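Local coordinates for protein glutathione S-transferase (Ceriporiopsis subvermispora, PDB 6J3E) that binds glutathione and, as a serine-type glutathione S-transferase, probably catalyses conjugation of glutathione, through its thiol, to electrophilic substrates, at residues I74-T79 / Y92-Y97; I55-T60 / T82-S86; L111-F115 / S205-I211; Q6-I10 / T24-R28. All blocks are in the same frame, centred on the assembly; numbering follows the deposited sequence.

Interaction 1 of 4, residues I74-T79 / Y92-Y97; sequences IHDPST and YLDKTY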
loop_
_atom_site.group_PDB
_atom_site.type_symbol
_atom_site.label_atom_id
_atom_site.label_comp_id
_atom_site.label_asym_id
_atom_site.label_seq_id
_atom_site.Cartn_x
_atom_site.Cartn_y
_atom_site.Cartn_z
ATOM N N ILE A 74 0.680 13.179 -21.564
ATOM C CA ILE A 74 0.418 12.886 -22.968
ATOM C C ILE A 74 -0.698 13.790 -23.471
ATOM O O ILE A 74 -1.619 14.144 -22.727
ATOM C CB ILE A 74 0.061 11.406 -23.234
ATOM C CG1 ILE A 74 -1.205 10.999 -22.479
ATOM C CG2 ILE A 74 1.242 10.509 -22.916
ATOM C CD1 ILE A 74 -1.796 9.700 -22.979
ATOM N N HIS A 75 -0.601 14.177 -24.747
ATOM C CA HIS A 75 -1.707 14.802 -25.461
ATOM C C HIS A 75 -2.088 13.932 -26.646
ATOM O O HIS A 75 -1.233 13.574 -27.468
ATOM C CB HIS A 75 -1.396 16.214 -25.956
ATOM C CG HIS A 75 -2.491 16.774 -26.807
ATOM N ND1 HIS A 75 -3.709 17.152 -26.285
ATOM C CD2 HIS A 75 -2.583 16.954 -28.147
ATOM C CE1 HIS A 75 -4.496 17.563 -27.263
ATOM N NE2 HIS A 75 -3.834 17.460 -28.402
ATOM N N ASP A 76 -3.377 13.596 -26.720
ATOM C CA ASP A 76 -3.933 12.683 -27.712
ATOM C C ASP A 76 -4.741 13.502 -28.703
ATOM O O ASP A 76 -5.913 13.812 -28.439
ATOM C CB ASP A 76 -4.812 11.623 -27.040
ATOM C CG ASP A 76 -5.247 10.528 -28.002
ATOM O OD1 ASP A 76 -4.787 10.559 -29.168
ATOM O OD2 ASP A 76 -6.017 9.624 -27.595
ATOM N N PRO A 77 -4.161 13.905 -29.838
ATOM C CA PRO A 77 -4.926 14.719 -30.792
ATOM C C PRO A 77 -6.151 13.990 -31.320
ATOM O O PRO A 77 -7.167 14.634 -31.623
ATOM C CB PRO A 77 -3.898 15.025 -31.890
ATOM C CG PRO A 77 -2.932 13.901 -31.815
ATOM C CD PRO A 77 -2.840 13.524 -30.369
ATOM N N SER A 78 -6.098 12.655 -31.398
ATOM C CA SER A 78 -7.283 11.873 -31.740
ATOM C C SER A 78 -8.473 12.220 -30.854
ATOM O O SER A 78 -9.625 12.054 -31.261
ATOM C CB SER A 78 -6.970 10.382 -31.621
ATOM O OG SER A 78 -7.799 9.786 -30.636
ATOM N N THR A 79 -8.222 12.713 -29.645
ATOM C CA THR A 79 -9.291 13.000 -28.708
ATOM C C THR A 79 -9.299 14.427 -28.202
ATOM O O THR A 79 -10.320 14.863 -27.657
ATOM C CB THR A 79 -9.206 12.060 -27.503
ATOM O OG1 THR A 79 -10.429 12.113 -26.775
ATOM C CG2 THR A 79 -8.105 12.492 -26.601
ATOM N N TYR A 92 -6.519 6.116 -18.776
ATOM C CA TYR A 92 -6.998 6.724 -20.004
ATOM C C TYR A 92 -6.679 5.843 -21.198
ATOM O O TYR A 92 -7.519 5.652 -22.080
ATOM C CB TYR A 92 -6.380 8.100 -20.181
ATOM C CG TYR A 92 -6.600 8.622 -21.568
ATOM C CD1 TYR A 92 -7.760 9.330 -21.884
ATOM C CD2 TYR A 92 -5.657 8.393 -22.576
ATOM C CE1 TYR A 92 -7.973 9.808 -23.157
ATOM C CE2 TYR A 92 -5.862 8.862 -23.853
ATOM C CZ TYR A 92 -7.021 9.572 -24.135
ATOM O OH TYR A 92 -7.219 10.026 -25.405
ATOM N N LEU A 93 -5.459 5.318 -21.260
ATOM C CA LEU A 93 -5.104 4.453 -22.379
ATOM C C LEU A 93 -5.961 3.185 -22.406
ATOM O O LEU A 93 -6.371 2.734 -23.487
ATOM C CB LEU A 93 -3.618 4.116 -22.314
ATOM C CG LEU A 93 -2.744 5.355 -22.481
ATOM C CD1 LEU A 93 -1.274 4.984 -22.432
ATOM C CD2 LEU A 93 -3.113 6.066 -23.775
ATOM N N ASP A 94 -6.236 2.590 -21.230
ATOM C CA ASP A 94 -7.161 1.453 -21.146
ATOM C C ASP A 94 -8.508 1.811 -21.763
ATOM O O ASP A 94 -9.069 1.054 -22.557
ATOM C CB ASP A 94 -7.384 1.027 -19.684
ATOM C CG ASP A 94 -6.411 -0.049 -19.192
ATOM O OD1 ASP A 94 -5.486 -0.448 -19.937
ATOM O OD2 ASP A 94 -6.573 -0.482 -18.015
ATOM N N LYS A 95 -9.039 2.974 -21.391
ATOM C CA LYS A 95 -10.420 3.320 -21.689
ATOM C C LYS A 95 -10.577 3.888 -23.095
ATOM O O LYS A 95 -11.644 3.758 -23.703
ATOM C CB LYS A 95 -10.933 4.299 -20.624
ATOM C CG LYS A 95 -11.921 5.334 -21.117
ATOM C CD LYS A 95 -11.781 6.636 -20.348
ATOM C CE LYS A 95 -12.490 7.787 -21.068
ATOM N NZ LYS A 95 -12.075 9.116 -20.525
ATOM N N THR A 96 -9.532 4.475 -23.647
ATOM C CA THR A 96 -9.657 5.063 -24.970
ATOM C C THR A 96 -9.269 4.088 -26.077
ATOM O O THR A 96 -9.794 4.191 -27.191
ATOM C CB THR A 96 -8.822 6.353 -25.021
ATOM O OG1 THR A 96 -9.315 7.258 -24.027
ATOM C CG2 THR A 96 -8.890 7.038 -26.384
ATOM N N TYR A 97 -8.397 3.118 -25.791
ATOM C CA TYR A 97 -7.924 2.149 -26.780
ATOM C C TYR A 97 -8.231 0.752 -26.272
ATOM O O TYR A 97 -7.320 -0.039 -26.007
ATOM C CB TYR A 97 -6.437 2.331 -27.062
ATOM C CG TYR A 97 -6.180 3.711 -27.589
ATOM C CD1 TYR A 97 -5.874 4.762 -26.740
ATOM C CD2 TYR A 97 -6.313 3.983 -28.939
ATOM C CE1 TYR A 97 -5.673 6.033 -27.235
ATOM C CE2 TYR A 97 -6.109 5.253 -29.435
ATOM C CZ TYR A 97 -5.802 6.274 -28.585
ATOM O OH TYR A 97 -5.621 7.532 -29.118
#
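A single carboxylate oxygen gathers the polar part of this contact. Asp76 OD2 accepts a hydrogen bond from Tyr97 OH at 2.6 Å and another from Tyr92 OH at 2.5 Å, the latter with a less certain position for the Tyr92 hydroxyl, which the model places too near a neighbouring atom. OD2 lies near the plane of both rings, at their hydroxyl-bearing edges, as expected for phenol donors. The other oxygen turns back on its own segment: Ser78 N makes a weak bond to Asp76 OD1 (3.3 Å), while Thr79 N bonds Asp76 O at 2.8 Å and closes a turn over residues 76-79.

The two segments belong to the thioredoxin-like N-terminal domain of the transferase. Strand 73-76 is an inner strand of its four-stranded mixed sheet, and helix 86-96 packs on that sheet with its last turn beside residues 76-79; the short axes run only 16° from parallel, 12.0 Å apart at closest approach.

Apolar packing fills the interval nearer the start of both segments. Ile74 points toward the helix, its CD1 lying 3.9 Å from Leu93 CD2 and 4.1 Å from Tyr92 CD2. Ile83 of strand 81-84 also touches both Ile74 and Tyr92, whereas Leu93 continues onto Thr30 and Leu31 of helix 22-34.

Interaction 2 of 4, residues I55-T60 / T82-S86; sequences IGAEPT and TISDS. With EDO (1,2-ethanediol), chain D.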
loop_
_atom_site.group_PDB
_atom_site.type_symbol
_atom_site.label_atom_id
_atom_site.label_comp_id
_atom_site.label_asym_id
_atom_site.label_seq_id
_atom_site.Cartn_x
_atom_site.Cartn_y
_atom_site.Cartn_z
ATOM N N ILE A 55 -0.422 23.339 -22.969
ATOM C CA ILE A 55 -1.193 22.210 -23.468
ATOM C C ILE A 55 -2.373 21.873 -22.577
ATOM O O ILE A 55 -3.145 20.952 -22.897
ATOM C CB ILE A 55 -0.290 20.978 -23.661
ATOM C CG1 ILE A 55 0.372 20.593 -22.345
ATOM C CG2 ILE A 55 0.800 21.262 -24.693
ATOM C CD1 ILE A 55 1.193 19.344 -22.471
ATOM N N GLY A 56 -2.558 22.601 -21.481
ATOM C CA GLY A 56 -3.721 22.373 -20.648
ATOM C C GLY A 56 -3.658 21.119 -19.809
ATOM O O GLY A 56 -4.690 20.493 -19.570
ATOM N N ALA A 57 -2.475 20.742 -19.341
ATOM C CA ALA A 57 -2.333 19.557 -18.510
ATOM C C ALA A 57 -2.769 19.843 -17.082
ATOM O O ALA A 57 -2.610 20.952 -16.575
ATOM C CB ALA A 57 -0.885 19.077 -18.520
ATOM N N GLU A 58 -3.317 18.824 -16.430
ATOM C CA GLU A 58 -3.615 18.924 -15.006
ATOM C C GLU A 58 -2.322 18.853 -14.196
ATOM O O GLU A 58 -1.438 18.060 -14.517
ATOM C CB GLU A 58 -4.547 17.797 -14.553
ATOM C CG GLU A 58 -5.890 17.773 -15.253
ATOM C CD GLU A 58 -6.853 18.808 -14.692
ATOM O OE1 GLU A 58 -6.610 19.268 -13.545
ATOM O OE2 GLU A 58 -7.848 19.154 -15.388
ATOM N N PRO A 59 -2.186 19.670 -13.157
ATOM C CA PRO A 59 -1.130 19.439 -12.164
ATOM C C PRO A 59 -1.385 18.139 -11.414
ATOM O O PRO A 59 -2.525 17.706 -11.268
ATOM C CB PRO A 59 -1.260 20.643 -11.230
ATOM C CG PRO A 59 -2.725 21.012 -11.328
ATOM C CD PRO A 59 -3.108 20.747 -12.760
ATOM N N THR A 60 -0.318 17.527 -10.897
ATOM C CA THR A 60 -0.476 16.271 -10.167
ATOM C C THR A 60 -0.612 16.452 -8.660
ATOM O O THR A 60 -0.866 15.469 -7.959
ATOM C CB THR A 60 0.691 15.340 -10.455
ATOM O OG1 THR A 60 1.927 16.011 -10.162
ATOM C CG2 THR A 60 0.655 14.932 -11.905
ATOM N N THR A 82 -5.733 15.905 -22.691
ATOM C CA THR A 82 -4.390 15.866 -22.132
ATOM C C THR A 82 -4.480 15.224 -20.761
ATOM O O THR A 82 -5.301 15.639 -19.938
ATOM C CB THR A 82 -3.791 17.267 -22.049
ATOM O OG1 THR A 82 -3.533 17.738 -23.374
ATOM C CG2 THR A 82 -2.485 17.267 -21.268
ATOM N N ILE A 83 -3.658 14.202 -20.527
ATOM C CA ILE A 83 -3.662 13.458 -19.274
ATOM C C ILE A 83 -2.284 13.535 -18.639
ATOM O O ILE A 83 -1.260 13.422 -19.323
ATOM C CB ILE A 83 -4.078 11.992 -19.485
ATOM C CG1 ILE A 83 -5.367 11.928 -20.305
ATOM C CG2 ILE A 83 -4.288 11.308 -18.149
ATOM C CD1 ILE A 83 -5.139 11.690 -21.778
ATOM N N SER A 84 -2.262 13.734 -17.327
ATOM C CA SER A 84 -1.028 13.751 -16.558
ATOM C C SER A 84 -1.122 12.737 -15.426
ATOM O O SER A 84 -2.215 12.304 -15.048
ATOM C CB SER A 84 -0.743 15.141 -15.992
ATOM O OG SER A 84 -1.724 15.508 -15.038
ATOM N N ASP A 85 0.047 12.383 -14.883
ATOM C CA ASP A 85 0.230 11.342 -13.865
ATOM C C ASP A 85 0.122 9.978 -14.530
ATOM O O ASP A 85 -0.912 9.651 -15.129
ATOM C CB ASP A 85 -0.766 11.469 -12.696
ATOM C CG ASP A 85 -0.490 10.468 -11.572
ATOM O OD1 ASP A 85 -0.708 9.260 -11.783
ATOM O OD2 ASP A 85 -0.044 10.886 -10.473
ATOM N N SER A 86 1.186 9.176 -14.413
ATOM C CA SER A 86 1.275 7.925 -15.165
ATOM C C SER A 86 0.145 6.961 -14.835
ATOM O O SER A 86 -0.285 6.204 -15.713
ATOM C CB SER A 86 2.627 7.250 -14.921
ATOM O OG SER A 86 3.020 7.338 -13.565
HETATM C C1 EDO D . 3.548 11.633 -12.335
HETATM O O1 EDO D . 4.522 12.222 -11.457
HETATM C C2 EDO D . 3.248 10.216 -11.868
HETATM O O2 EDO D . 4.187 9.323 -12.465
#
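In the thioredoxin-like N-terminal domain, residues 55-60 follow helix 48-55 and pass alongside strand 81-84, an outermost strand of the four-stranded sheet, their end-to-end directions 24° apart. Ile55 closes the helix, its O 3.3 Å from Thr82 OG1, a hydroxyl that also has His75 ND1 as a hydrogen-bond partner. Gly56 then takes a positive phi of 75° and completes a Schellman motif, turning the chain toward the strand. Ala57 settles on Thr82, with CB 3.7 Å from Thr82 CG2. Glu58 engages through its backbone: Ser84 OG donates to Glu58 O at 2.6 Å. Thr60 turns its methyl to the strand end, whereas its hydroxyl bonds Thr70. Facing it is Asp85, the N-cap of helix 86-96, whose OD1 accepts from Ala87 N. Beyond it, glutathione-binding Ser86 shares a hydrogen bond, either partner possibly donating, between its OG and O2 of an ethanediol (2.6 Å), probably from the crystallisation liquor. Thr60 CG2 rests 3.8 Å from Asp85 CB.

Interaction 3 of 4, residues L111-F115 / S205-I211; sequences LHAAF and SYADITI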
loop_
_atom_site.group_PDB
_atom_site.type_symbol
_atom_site.label_atom_id
_atom_site.label_comp_id
_atom_site.label_asym_id
_atom_site.label_seq_id
_atom_site.Cartn_x
_atom_site.Cartn_y
_atom_site.Cartn_z
ATOM N N LEU A 111 -7.523 -1.719 -5.984
ATOM C CA LEU A 111 -6.337 -2.382 -5.459
ATOM C C LEU A 111 -5.063 -1.818 -6.066
ATOM O O LEU A 111 -4.040 -1.703 -5.372
ATOM C CB LEU A 111 -6.420 -3.883 -5.709
ATOM C CG LEU A 111 -7.295 -4.590 -4.690
ATOM C CD1 LEU A 111 -7.574 -6.031 -5.121
ATOM C CD2 LEU A 111 -6.601 -4.567 -3.353
ATOM N N HIS A 112 -5.100 -1.462 -7.359
ATOM C CA HIS A 112 -3.953 -0.797 -7.980
ATOM C C HIS A 112 -3.663 0.531 -7.301
ATOM O O HIS A 112 -2.507 0.846 -6.987
ATOM C CB HIS A 112 -4.196 -0.574 -9.471
ATOM C CG HIS A 112 -3.578 -1.619 -10.353
ATOM N ND1 HIS A 112 -4.254 -2.754 -10.752
ATOM C CD2 HIS A 112 -2.348 -1.694 -10.918
ATOM C CE1 HIS A 112 -3.463 -3.484 -11.521
ATOM N NE2 HIS A 112 -2.303 -2.861 -11.643
ATOM N N ALA A 113 -4.703 1.332 -7.078
ATOM C CA ALA A 113 -4.492 2.619 -6.426
ATOM C C ALA A 113 -3.898 2.428 -5.044
ATOM O O ALA A 113 -3.050 3.220 -4.610
ATOM C CB ALA A 113 -5.802 3.394 -6.332
ATOM N N ALA A 114 -4.330 1.375 -4.340
ATOM C CA ALA A 114 -3.723 1.064 -3.056
ATOM C C ALA A 114 -2.286 0.594 -3.244
ATOM O O ALA A 114 -1.400 0.945 -2.460
ATOM C CB ALA A 114 -4.547 0.010 -2.325
ATOM N N PHE A 115 -2.026 -0.190 -4.290
ATOM C CA PHE A 115 -0.659 -0.624 -4.523
ATOM C C PHE A 115 0.248 0.574 -4.743
ATOM O O PHE A 115 1.364 0.625 -4.214
ATOM C CB PHE A 115 -0.604 -1.580 -5.714
ATOM C CG PHE A 115 0.776 -1.749 -6.287
ATOM C CD1 PHE A 115 1.651 -2.693 -5.764
ATOM C CD2 PHE A 115 1.215 -0.953 -7.350
ATOM C CE1 PHE A 115 2.929 -2.851 -6.293
ATOM C CE2 PHE A 115 2.500 -1.113 -7.884
ATOM C CZ PHE A 115 3.354 -2.055 -7.347
ATOM N N SER A 205 0.153 -6.261 -15.729
ATOM C CA SER A 205 -0.728 -5.238 -15.193
ATOM C C SER A 205 0.079 -3.965 -15.000
ATOM O O SER A 205 1.312 -3.974 -15.081
ATOM C CB SER A 205 -1.339 -5.692 -13.866
ATOM O OG SER A 205 -0.296 -6.070 -12.989
ATOM N N TYR A 206 -0.620 -2.858 -14.723
ATOM C CA TYR A 206 0.108 -1.610 -14.475
ATOM C C TYR A 206 0.993 -1.713 -13.244
ATOM O O TYR A 206 1.974 -0.971 -13.142
ATOM C CB TYR A 206 -0.851 -0.406 -14.345
ATOM C CG TYR A 206 -0.162 0.932 -14.047
ATOM C CD1 TYR A 206 0.547 1.622 -15.033
ATOM C CD2 TYR A 206 -0.227 1.504 -12.783
ATOM C CE1 TYR A 206 1.182 2.852 -14.753
ATOM C CE2 TYR A 206 0.420 2.728 -12.491
ATOM C CZ TYR A 206 1.108 3.393 -13.479
ATOM O OH TYR A 206 1.742 4.579 -13.175
ATOM N N ALA A 207 0.696 -2.642 -12.325
ATOM C CA ALA A 207 1.522 -2.763 -11.122
ATOM C C ALA A 207 2.912 -3.282 -11.464
ATOM O O ALA A 207 3.907 -2.850 -10.871
ATOM C CB ALA A 207 0.839 -3.662 -10.088
ATOM N N ASP A 208 2.987 -4.209 -12.419
ATOM C CA ASP A 208 4.257 -4.674 -12.951
ATOM C C ASP A 208 4.994 -3.545 -13.641
ATOM O O ASP A 208 6.214 -3.409 -13.497
ATOM C CB ASP A 208 4.026 -5.816 -13.947
ATOM C CG ASP A 208 3.034 -6.845 -13.441
ATOM O OD1 ASP A 208 3.178 -7.321 -12.286
ATOM O OD2 ASP A 208 2.095 -7.167 -14.204
ATOM N N ILE A 209 4.268 -2.751 -14.427
ATOM C CA ILE A 209 4.882 -1.649 -15.153
ATOM C C ILE A 209 5.452 -0.650 -14.169
ATOM O O ILE A 209 6.540 -0.100 -14.378
ATOM C CB ILE A 209 3.852 -1.011 -16.105
ATOM C CG1 ILE A 209 3.407 -2.033 -17.141
ATOM C CG2 ILE A 209 4.418 0.236 -16.784
ATOM C CD1 ILE A 209 2.273 -1.570 -18.022
ATOM N N THR A 210 4.748 -0.442 -13.051
ATOM C CA THR A 210 5.225 0.484 -12.026
ATOM C C THR A 210 6.607 0.086 -11.527
ATOM O O THR A 210 7.491 0.936 -11.356
ATOM C CB THR A 210 4.241 0.526 -10.861
ATOM O OG1 THR A 210 2.981 1.042 -11.308
ATOM C CG2 THR A 210 4.773 1.392 -9.741
ATOM N N ILE A 211 6.815 -1.206 -11.294
ATOM C CA ILE A 211 8.076 -1.654 -10.720
ATOM C C ILE A 211 9.208 -1.476 -11.725
ATOM O O ILE A 211 10.259 -0.911 -11.405
ATOM C CB ILE A 211 7.938 -3.108 -10.227
ATOM C CG1 ILE A 211 6.832 -3.177 -9.166
ATOM C CG2 ILE A 211 9.231 -3.601 -9.651
ATOM C CD1 ILE A 211 6.483 -4.561 -8.722
#
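Two nearly parallel helices of the all-helical C-terminal domain, 109-136 and 206-222, meet here with short axes 16° apart and 10.5 Å at closest approach. His112 has chi1 of -97°, between the standard wells, and directs its ring edge at the start of helix 206-222. Its NE2 accepts a weak hydrogen bond from Ala207 N (3.1 Å, 125° at the hydrogen), while its ND1 is bonded to Thr108 O. One turn on, Phe115 adopts chi1 t (162°) and lays a ring face over Ala207: CB lies 3.9 Å from the ring centroid and 17° off the normal, a CH-pi contact. Thr210 and Ile211 meet the ring's edge, and Phe199 packs on it edge-to-face. Leu111 and Phe115 also pack against the second subunit. Tyr206, chi1 t, passes beside His112 and carries its hydroxyl to glutathione-binding Ser86. At the N-cap, Ser205 N donates to Asp208 OD2 at 2.6 Å.

Interaction 4 of 4, residues Q6-I10 / T24-R28; sequences QFYDI and TWKTR. With EDO (1,2-ethanediol), chain D.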
loop_
_atom_site.group_PDB
_atom_site.type_symbol
_atom_site.label_atom_id
_atom_site.label_comp_id
_atom_site.label_asym_id
_atom_site.label_seq_id
_atom_site.Cartn_x
_atom_site.Cartn_y
_atom_site.Cartn_z
ATOM N N GLN A 6 1.245 12.631 -28.491
ATOM C CA GLN A 6 2.402 13.388 -28.066
ATOM C C GLN A 6 2.720 13.023 -26.619
ATOM O O GLN A 6 1.826 13.005 -25.764
ATOM C CB GLN A 6 2.141 14.879 -28.236
ATOM C CG GLN A 6 1.771 15.224 -29.661
ATOM C CD GLN A 6 1.981 16.682 -29.959
ATOM O OE1 GLN A 6 2.849 17.047 -30.759
ATOM N NE2 GLN A 6 1.195 17.539 -29.303
ATOM N N PHE A 7 3.984 12.700 -26.360
ATOM C CA PHE A 7 4.427 12.152 -25.080
ATOM C C PHE A 7 5.568 13.009 -24.573
ATOM O O PHE A 7 6.644 13.022 -25.174
ATOM C CB PHE A 7 4.872 10.699 -25.233
ATOM C CG PHE A 7 5.605 10.145 -24.038
ATOM C CD1 PHE A 7 5.071 10.241 -22.766
ATOM C CD2 PHE A 7 6.811 9.473 -24.200
ATOM C CE1 PHE A 7 5.745 9.702 -21.674
ATOM C CE2 PHE A 7 7.482 8.937 -23.119
ATOM C CZ PHE A 7 6.948 9.047 -21.854
ATOM N N TYR A 8 5.347 13.707 -23.467
ATOM C CA TYR A 8 6.321 14.658 -22.949
ATOM C C TYR A 8 7.181 13.993 -21.886
ATOM O O TYR A 8 6.666 13.346 -20.966
ATOM C CB TYR A 8 5.616 15.901 -22.408
ATOM C CG TYR A 8 4.822 16.612 -23.498
ATOM C CD1 TYR A 8 3.570 16.143 -23.904
ATOM C CD2 TYR A 8 5.331 17.738 -24.138
ATOM C CE1 TYR A 8 2.847 16.781 -24.918
ATOM C CE2 TYR A 8 4.610 18.383 -25.143
ATOM C CZ TYR A 8 3.374 17.901 -25.529
ATOM O OH TYR A 8 2.673 18.541 -26.521
ATOM N N ASP A 9 8.491 14.170 -22.018
ATOM C CA ASP A 9 9.489 13.436 -21.259
ATOM C C ASP A 9 10.645 14.387 -20.982
ATOM O O ASP A 9 10.791 15.417 -21.641
ATOM C CB ASP A 9 9.936 12.188 -22.048
ATOM C CG ASP A 9 10.631 11.132 -21.191
ATOM O OD1 ASP A 9 10.913 11.365 -19.994
ATOM O OD2 ASP A 9 10.931 10.063 -21.755
ATOM N N ILE A 10 11.446 14.039 -19.979
ATOM C CA ILE A 10 12.573 14.843 -19.514
ATOM C C ILE A 10 13.853 14.211 -20.055
ATOM O O ILE A 10 14.150 13.056 -19.706
ATOM C CB ILE A 10 12.622 14.901 -17.980
ATOM C CG1 ILE A 10 11.358 15.535 -17.408
ATOM C CG2 ILE A 10 13.863 15.627 -17.499
ATOM C CD1 ILE A 10 11.224 15.358 -15.886
ATOM N N THR A 24 8.254 8.855 -16.036
ATOM C CA THR A 24 7.902 8.801 -17.451
ATOM C C THR A 24 8.111 7.411 -18.041
ATOM O O THR A 24 7.417 7.039 -18.991
ATOM C CB THR A 24 8.696 9.835 -18.257
ATOM O OG1 THR A 24 10.087 9.487 -18.265
ATOM C CG2 THR A 24 8.523 11.230 -17.655
ATOM N N TRP A 25 9.038 6.623 -17.508
ATOM C CA TRP A 25 9.195 5.286 -18.057
ATOM C C TRP A 25 7.971 4.427 -17.775
ATOM O O TRP A 25 7.626 3.552 -18.584
ATOM C CB TRP A 25 10.436 4.615 -17.505
ATOM C CG TRP A 25 11.592 4.668 -18.428
ATOM C CD1 TRP A 25 12.704 5.447 -18.304
ATOM C CD2 TRP A 25 11.770 3.898 -19.622
ATOM N NE1 TRP A 25 13.565 5.214 -19.353
ATOM C CE2 TRP A 25 13.019 4.262 -20.171
ATOM C CE3 TRP A 25 10.993 2.938 -20.283
ATOM C CZ2 TRP A 25 13.510 3.704 -21.348
ATOM C CZ3 TRP A 25 11.482 2.380 -21.457
ATOM C CH2 TRP A 25 12.728 2.771 -21.979
ATOM N N LYS A 26 7.299 4.663 -16.645
ATOM C CA LYS A 26 6.029 3.991 -16.417
ATOM C C LYS A 26 5.120 4.206 -17.616
ATOM O O LYS A 26 4.563 3.252 -18.168
ATOM C CB LYS A 26 5.376 4.495 -15.128
ATOM C CG LYS A 26 6.072 4.042 -13.844
ATOM C CD LYS A 26 5.260 4.402 -12.592
ATOM C CE LYS A 26 5.744 5.683 -11.984
ATOM N NZ LYS A 26 4.740 6.405 -11.181
ATOM N N THR A 27 5.032 5.449 -18.090
ATOM C CA THR A 27 4.151 5.752 -19.218
ATOM C C THR A 27 4.758 5.312 -20.550
ATOM O O THR A 27 4.028 4.863 -21.445
ATOM C CB THR A 27 3.805 7.243 -19.215
ATOM O OG1 THR A 27 2.930 7.497 -18.113
ATOM C CG2 THR A 27 3.100 7.674 -20.505
ATOM N N ARG A 28 6.081 5.406 -20.698
ATOM C CA ARG A 28 6.716 4.868 -21.895
ATOM C C ARG A 28 6.497 3.360 -21.984
ATOM O O ARG A 28 6.049 2.844 -23.017
ATOM C CB ARG A 28 8.211 5.208 -21.910
ATOM C CG ARG A 28 8.927 4.766 -23.188
ATOM C CD ARG A 28 10.394 5.198 -23.243
ATOM N NE ARG A 28 10.563 6.647 -23.275
ATOM C CZ ARG A 28 10.446 7.403 -24.368
ATOM N NH1 ARG A 28 10.141 6.865 -25.542
ATOM N NH2 ARG A 28 10.634 8.714 -24.285
HETATM C C1 EDO D . 3.548 11.633 -12.335
HETATM O O1 EDO D . 4.522 12.222 -11.457
HETATM C C2 EDO D . 3.248 10.216 -11.868
HETATM O O2 EDO D . 4.187 9.323 -12.465
#
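Unusually for a strand-helix interface, a buried salt bridge joins the two elements: Asp9 OD2 and Arg28 NH2 are 2.9 Å apart, with an almost linear 168° at the hydrogen. The elements are the first strand and helix of the beta-alpha-beta unit 5-9, 22-34, 38-42 that opens the thioredoxin-like domain, and their short axes lie at 155°, 9.4 Å apart at closest approach. Phe7 lies next to the ion pair. Its CE2 sits over a guanidinium face, 3.4 Å from Arg28 NH2, although the nitrogen itself approaches the ring's edge, so the geometry is not a cation-pi stack. The same ring reaches Thr27 CG2 from CE1 at 3.5 Å and meets the Tyr38 ring with the planes at about 90°.

Lys26 leaves the helix sideways and its end leads off from the strand. A glutathione-binding residue, it hydrogen-bonds Ser86 OG through NZ and also donates from NZ to O2 of the ethanediol at 3.2 Å. The second carboxylate oxygen of Asp9 is also engaged: OD1 takes a hydrogen bond from Thr24 OG1 at 2.7 Å and another from Ile10 N, also at 2.7 Å.

Overall arrangement
Interactions 1, 2 and 4 share the four-stranded sheet of the N-terminal domain. Strand 73-76 bridges them: Ile74 N lies 3.0 Å from Ile83 O of interaction 2, and His75 O 2.8 Å from Gln6 N of interaction 4. The centres of interactions 1 and 2, and of 2 and 4, are about 12 Å apart. Interaction 3 belongs to the helical domain but meets interactions 2 and 4 at the glutathione site, where Ser86 OG lies 3.1 Å from both Lys26 NZ and Tyr206 OH. An ethanediol bonded to Ser86, Lys26 and Asn23 occupies that site in this glutathione-free chain. Interaction 1 is more remote, its Ile74 side chain about 9 Å from that of Ser86.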